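Local coordinates for protein laccase (Botrytis aclada, PDB 3SQR) that is a copper-containing fungal laccase, a multicopper oxidase that oxidises phenolic substrates such as hydroquinones and reduces dioxygen to water, at residues 43-54 with 186-194. Residues are numbered along the deposited sequence; the frame is centred on the assembly and turned at random.
Sequences ATSRSCWGEYSI and NGPATADYD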
ATOM      1  N   ALA A  43     -12.888  -5.127  24.617  1.00 34.78           N
ATOM      2  CA  ALA A  43     -13.707  -5.882  23.674  1.00 34.12           C
ATOM      3  C   ALA A  43     -15.108  -5.347  23.484  1.00 34.85           C
ATOM      4  O   ALA A  43     -15.710  -5.549  22.412  1.00 34.50           O
ATOM      5  CB  ALA A  43     -13.722  -7.391  24.033  1.00 33.26           C
ATOM      6  N   THR A  44     -15.626  -4.690  24.535  1.00 36.39           N
ATOM      7  CA  THR A  44     -16.973  -4.101  24.540  1.00 36.82           C
ATOM      8  C   THR A  44     -16.939  -2.575  24.616  1.00 36.75           C
ATOM      9  O   THR A  44     -17.939  -1.937  24.941  1.00 37.58           O
ATOM     10  CB  THR A  44     -17.845  -4.667  25.731  1.00 37.82           C
ATOM     11  OG1 THR A  44     -17.144  -4.532  26.969  1.00 36.93           O
ATOM     12  CG2 THR A  44     -18.179  -6.121  25.487  1.00 38.12           C
ATOM     13  N   SER A  45     -15.790  -1.976  24.264  1.00 35.82           N
ATOM     14  CA  SER A  45     -15.668  -0.525  24.211  1.00 35.26           C
ATOM     15  C   SER A  45     -14.466  -0.168  23.310  1.00 32.28           C
ATOM     16  O   SER A  45     -13.537   0.520  23.715  1.00 33.43           O
ATOM     17  CB  SER A  45     -15.523   0.066  25.608  1.00 35.54           C
ATOM     18  OG  SER A  45     -14.455  -0.505  26.351  1.00 36.38           O
ATOM     19  N   ARG A  46     -14.519  -0.678  22.088  1.00 32.64           N
ATOM     20  CA  ARG A  46     -13.425  -0.487  21.129  1.00 30.80           C
ATOM     21  C   ARG A  46     -13.318   0.968  20.734  1.00 32.30           C
ATOM     22  O   ARG A  46     -12.248   1.418  20.272  1.00 30.71           O
ATOM     23  CB  ARG A  46     -13.559  -1.418  19.921  1.00 30.86           C
ATOM     24  CG  ARG A  46     -13.254  -2.858  20.282  1.00 30.13           C
ATOM     25  CD  ARG A  46     -11.873  -3.060  20.873  1.00 31.91           C
ATOM     26  NE  ARG A  46     -11.644  -4.485  21.041  1.00 29.10           N
ATOM     27  CZ  ARG A  46     -10.696  -5.024  21.810  1.00 32.76           C
ATOM     28  NH1 ARG A  46      -9.851  -4.288  22.496  1.00 34.03           N
ATOM     29  NH2 ARG A  46     -10.602  -6.329  21.915  1.00 28.52           N
ATOM     30  N   SER A  47     -14.388   1.731  20.935  1.00 31.84           N
ATOM     31  CA  SER A  47     -14.378   3.170  20.575  1.00 32.99           C
ATOM     32  C   SER A  47     -13.442   3.977  21.492  1.00 32.59           C
ATOM     33  O   SER A  47     -13.014   5.087  21.153  1.00 31.51           O
ATOM     34  CB  SER A  47     -15.796   3.753  20.667  1.00 34.29           C
ATOM     35  OG  SER A  47     -16.167   3.716  22.040  1.00 32.10           O
ATOM     36  N   CYS A  48     -13.110   3.406  22.651  1.00 32.94           N
ATOM     37  CA  CYS A  48     -12.391   4.099  23.675  1.00 34.37           C
ATOM     38  C   CYS A  48     -10.897   3.982  23.481  1.00 34.10           C
ATOM     39  O   CYS A  48     -10.396   2.928  23.075  1.00 34.49           O
ATOM     40  CB  CYS A  48     -12.691   3.496  25.030  1.00 34.59           C
ATOM     41  SG  CYS A  48     -14.402   3.712  25.608  1.00 40.61           S
ATOM     42  N   TRP A  49     -10.200   5.048  23.830  1.00 34.94           N
ATOM     43  CA  TRP A  49      -8.745   5.004  23.898  1.00 34.76           C
ATOM     44  C   TRP A  49      -8.246   5.889  25.043  1.00 35.39           C
ATOM     45  O   TRP A  49      -7.373   6.716  24.867  1.00 34.35           O
ATOM     46  CB  TRP A  49      -8.123   5.424  22.573  1.00 34.43           C
ATOM     47  CG  TRP A  49      -6.723   4.930  22.431  1.00 33.01           C
ATOM     48  CD1 TRP A  49      -5.561   5.677  22.475  1.00 31.84           C
ATOM     49  CD2 TRP A  49      -6.321   3.574  22.234  1.00 33.47           C
ATOM     50  NE1 TRP A  49      -4.470   4.846  22.358  1.00 31.59           N
ATOM     51  CE2 TRP A  49      -4.906   3.559  22.155  1.00 33.06           C
ATOM     52  CE3 TRP A  49      -7.014   2.367  22.083  1.00 31.61           C
ATOM     53  CZ2 TRP A  49      -4.181   2.365  21.976  1.00 31.66           C
ATOM     54  CZ3 TRP A  49      -6.306   1.210  21.901  1.00 32.91           C
ATOM     55  CH2 TRP A  49      -4.891   1.209  21.827  1.00 33.44           C
ATOM     56  N   GLY A  50      -8.811   5.708  26.236  1.00 36.64           N
ATOM     57  CA  GLY A  50      -8.428   6.494  27.386  1.00 36.58           C
ATOM     58  C   GLY A  50      -9.084   7.847  27.248  1.00 36.79           C
ATOM     59  O   GLY A  50     -10.299   7.926  27.030  1.00 37.93           O
ATOM     60  N   GLU A  51      -8.265   8.896  27.299  1.00 36.86           N
ATOM     61  CA  GLU A  51      -8.719  10.293  27.125  1.00 37.31           C
ATOM     62  C   GLU A  51      -9.076  10.549  25.663  1.00 37.51           C
ATOM     63  O   GLU A  51      -9.687  11.557  25.320  1.00 37.71           O
ATOM     64  CB  GLU A  51      -7.598  11.277  27.508  1.00 38.54           C
ATOM     65  N   TYR A  52      -8.651   9.636  24.787  1.00 36.04           N
ATOM     66  CA  TYR A  52      -8.899   9.778  23.359  1.00 35.01           C
ATOM     67  C   TYR A  52      -9.883   8.746  22.939  1.00 34.32           C
ATOM     68  O   TYR A  52     -10.252   7.858  23.718  1.00 35.39           O
ATOM     69  CB  TYR A  52      -7.606   9.588  22.600  1.00 34.50           C
ATOM     70  CG  TYR A  52      -6.489  10.444  23.113  1.00 35.52           C
ATOM     71  CD1 TYR A  52      -6.398  11.786  22.767  1.00 39.27           C
ATOM     72  CD2 TYR A  52      -5.508   9.917  23.951  1.00 40.00           C
ATOM     73  CE1 TYR A  52      -5.365  12.569  23.234  1.00 37.50           C
ATOM     74  CE2 TYR A  52      -4.452  10.710  24.413  1.00 40.16           C
ATOM     75  CZ  TYR A  52      -4.397  12.029  24.055  1.00 39.92           C
ATOM     76  OH  TYR A  52      -3.320  12.808  24.499  1.00 41.87           O
ATOM     77  N   SER A  53     -10.339   8.862  21.714  1.00 31.32           N
ATOM     78  CA  SER A  53     -11.332   7.967  21.256  1.00 31.54           C
ATOM     79  C   SER A  53     -11.378   7.998  19.779  1.00 29.70           C
ATOM     80  O   SER A  53     -10.629   8.741  19.100  1.00 27.82           O
ATOM     81  CB  SER A  53     -12.710   8.410  21.783  1.00 32.03           C
ATOM     82  OG  SER A  53     -13.207   9.519  21.049  1.00 31.92           O
ATOM     83  N   ILE A  54     -12.342   7.260  19.274  1.00 31.41           N
ATOM     84  CA  ILE A  54     -12.662   7.204  17.854  1.00 30.71           C
ATOM     85  C   ILE A  54     -13.068   8.579  17.342  1.00 31.02           C
ATOM     86  O   ILE A  54     -13.091   8.829  16.153  1.00 28.29           O
ATOM     87  CB  ILE A  54     -13.778   6.136  17.657  1.00 33.03           C
ATOM     88  CG1 ILE A  54     -13.655   5.488  16.309  1.00 33.06           C
ATOM     89  CG2 ILE A  54     -15.195   6.739  17.976  1.00 30.71           C
ATOM     90  CD1 ILE A  54     -12.374   4.685  16.157  1.00 36.60           C
ATOM     91  N   ASN A 186      -2.049   0.247  17.132  1.00 21.74           N
ATOM     92  CA  ASN A 186      -3.261   0.073  17.937  1.00 22.41           C
ATOM     93  C   ASN A 186      -3.828   1.390  18.319  1.00 23.56           C
ATOM     94  O   ASN A 186      -3.161   2.411  18.458  1.00 23.43           O
ATOM     95  CB  ASN A 186      -3.040  -0.845  19.105  1.00 24.79           C
ATOM     96  CG  ASN A 186      -2.870  -2.287  18.649  1.00 25.74           C
ATOM     97  OD1 ASN A 186      -3.781  -2.924  18.049  1.00 28.66           O
ATOM     98  ND2 ASN A 186      -1.707  -2.769  18.881  1.00 28.57           N
ATOM     99  N   GLY A 187      -5.131   1.352  18.475  1.00 24.15           N
ATOM    100  CA  GLY A 187      -5.891   2.546  18.700  1.00 24.73           C
ATOM    101  C   GLY A 187      -7.341   2.109  18.778  1.00 25.06           C
ATOM    102  O   GLY A 187      -7.650   0.920  18.844  1.00 24.65           O
ATOM    103  N   PRO A 188      -8.236   3.083  18.791  1.00 25.96           N
ATOM    104  CA  PRO A 188      -9.637   2.739  18.903  1.00 26.94           C
ATOM    105  C   PRO A 188     -10.235   2.209  17.587  1.00 27.12           C
ATOM    106  O   PRO A 188      -9.588   2.168  16.553  1.00 24.80           O
ATOM    107  CB  PRO A 188     -10.272   4.055  19.285  1.00 27.13           C
ATOM    108  CG  PRO A 188      -9.414   5.098  18.605  1.00 26.80           C
ATOM    109  CD  PRO A 188      -8.013   4.518  18.770  1.00 25.75           C
ATOM    110  N   ALA A 189     -11.496   1.803  17.627  1.00 26.45           N
ATOM    111  CA  ALA A 189     -12.144   1.181  16.426  1.00 26.38           C
ATOM    112  C   ALA A 189     -13.642   1.492  16.478  1.00 25.44           C
ATOM    113  O   ALA A 189     -14.161   1.808  17.532  1.00 27.15           O
ATOM    114  CB  ALA A 189     -11.897  -0.334  16.423  1.00 24.37           C
ATOM    115  N   THR A 190     -14.317   1.389  15.362  1.00 26.37           N
ATOM    116  CA  THR A 190     -15.673   1.854  15.248  1.00 27.89           C
ATOM    117  C   THR A 190     -16.688   0.735  15.508  1.00 27.89           C
ATOM    118  O   THR A 190     -17.875   0.979  15.472  1.00 30.20           O
ATOM    119  CB  THR A 190     -15.971   2.416  13.913  1.00 25.95           C
ATOM    120  OG1 THR A 190     -15.574   1.473  12.910  1.00 25.14           O
ATOM    121  CG2 THR A 190     -15.323   3.825  13.698  1.00 24.16           C
ATOM    122  N   ALA A 191     -16.202  -0.468  15.758  1.00 29.57           N
ATOM    123  CA  ALA A 191     -17.047  -1.565  16.235  1.00 29.42           C
ATOM    124  C   ALA A 191     -16.272  -2.391  17.206  1.00 30.14           C
ATOM    125  O   ALA A 191     -15.044  -2.430  17.180  1.00 30.46           O
ATOM    126  CB  ALA A 191     -17.584  -2.440  15.047  1.00 28.74           C
ATOM    127  N   ASP A 192     -17.000  -3.050  18.090  1.00 29.06           N
ATOM    128  CA  ASP A 192     -16.449  -3.936  19.071  1.00 29.38           C
ATOM    129  C   ASP A 192     -16.080  -5.276  18.477  1.00 28.09           C
ATOM    130  O   ASP A 192     -16.655  -5.722  17.455  1.00 28.65           O
ATOM    131  CB  ASP A 192     -17.468  -4.135  20.210  1.00 29.80           C
ATOM    132  CG  ASP A 192     -17.651  -2.882  21.060  1.00 34.81           C
ATOM    133  OD1 ASP A 192     -16.787  -1.976  21.071  1.00 30.66           O
ATOM    134  OD2 ASP A 192     -18.686  -2.814  21.739  1.00 34.48           O
ATOM    135  N   TYR A 193     -15.051  -5.872  19.067  1.00 29.15           N
ATOM    136  CA  TYR A 193     -14.574  -7.150  18.692  1.00 28.71           C
ATOM    137  C   TYR A 193     -13.786  -7.721  19.819  1.00 28.94           C
ATOM    138  O   TYR A 193     -13.296  -7.014  20.724  1.00 29.45           O
ATOM    139  CB  TYR A 193     -13.719  -7.113  17.395  1.00 28.31           C
ATOM    140  CG  TYR A 193     -12.502  -6.231  17.562  1.00 27.58           C
ATOM    141  CD1 TYR A 193     -12.587  -4.876  17.319  1.00 28.82           C
ATOM    142  CD2 TYR A 193     -11.322  -6.758  17.998  1.00 26.34           C
ATOM    143  CE1 TYR A 193     -11.478  -4.072  17.492  1.00 29.01           C
ATOM    144  CE2 TYR A 193     -10.177  -5.981  18.161  1.00 27.40           C
ATOM    145  CZ  TYR A 193     -10.281  -4.632  17.907  1.00 26.61           C
ATOM    146  OH  TYR A 193      -9.176  -3.826  18.111  1.00 30.40           O
ATOM    147  N   ASP A 194     -13.670  -9.052  19.809  1.00 29.70           N
ATOM    148  CA  ASP A 194     -13.015  -9.738  20.865  1.00 29.80           C
ATOM    149  C   ASP A 194     -11.575  -9.979  20.657  1.00 29.67           C
ATOM    150  O   ASP A 194     -10.788  -9.870  21.603  1.00 30.73           O
ATOM    151  CB  ASP A 194     -13.674 -11.124  21.068  1.00 30.73           C
ATOM    152  CG  ASP A 194     -15.125 -10.994  21.413  1.00 30.96           C
ATOM    153  OD1 ASP A 194     -15.390 -10.159  22.291  1.00 33.05           O
ATOM    154  OD2 ASP A 194     -15.962 -11.596  20.726  1.00 32.48           O
TER
HETATM  155  O   HOH W   1     -16.579  -7.799  21.151  1.00 32.77           O
HETATM  156  O   HOH W   2     -17.194   0.667  20.742  1.00 38.50           O
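R46 lays its guanidinium flat over one face of the Y193 ring, planes 25° apart, a cation-pi stack with R46 CZ 4.2 Å from the ring centroid. A bend at chi2 (-58°) carries the chain across the ring, where CD adds a CH-pi contact. NE and NH2 both hydrogen-bond to Y193 O, each at 3.0 Å and from the same face of its carbonyl plane; this oxygen lies near the guanidinium plane, and NH1 hydrogen-bonds to N41 OD1. The R46 backbone makes two more hydrogen bonds: its N donates to D192 OD1 (2.8 Å, 170°), and A189 N reaches its O from above the carbonyl plane. Water 2 links D192 OD1 to S47 N, and water 1 joins A43 O to D194 OD1. G187 CA makes a CH-pi contact with W49, 3.4 Å from the centroid of the six-membered ring and almost on its normal. Apolar contacts join P188 CD to the same W49 face and I54 CD1 to P188 CB (3.8 Å). The N-terminal loop, with its two-stranded hairpin 48-49/52-53 and the C39-C48 disulfide, packs on the linker from strand 180-186 to strand 195-205, which joins the first two cupredoxin domains; strands 262-269 and 293-300 also touch this linker.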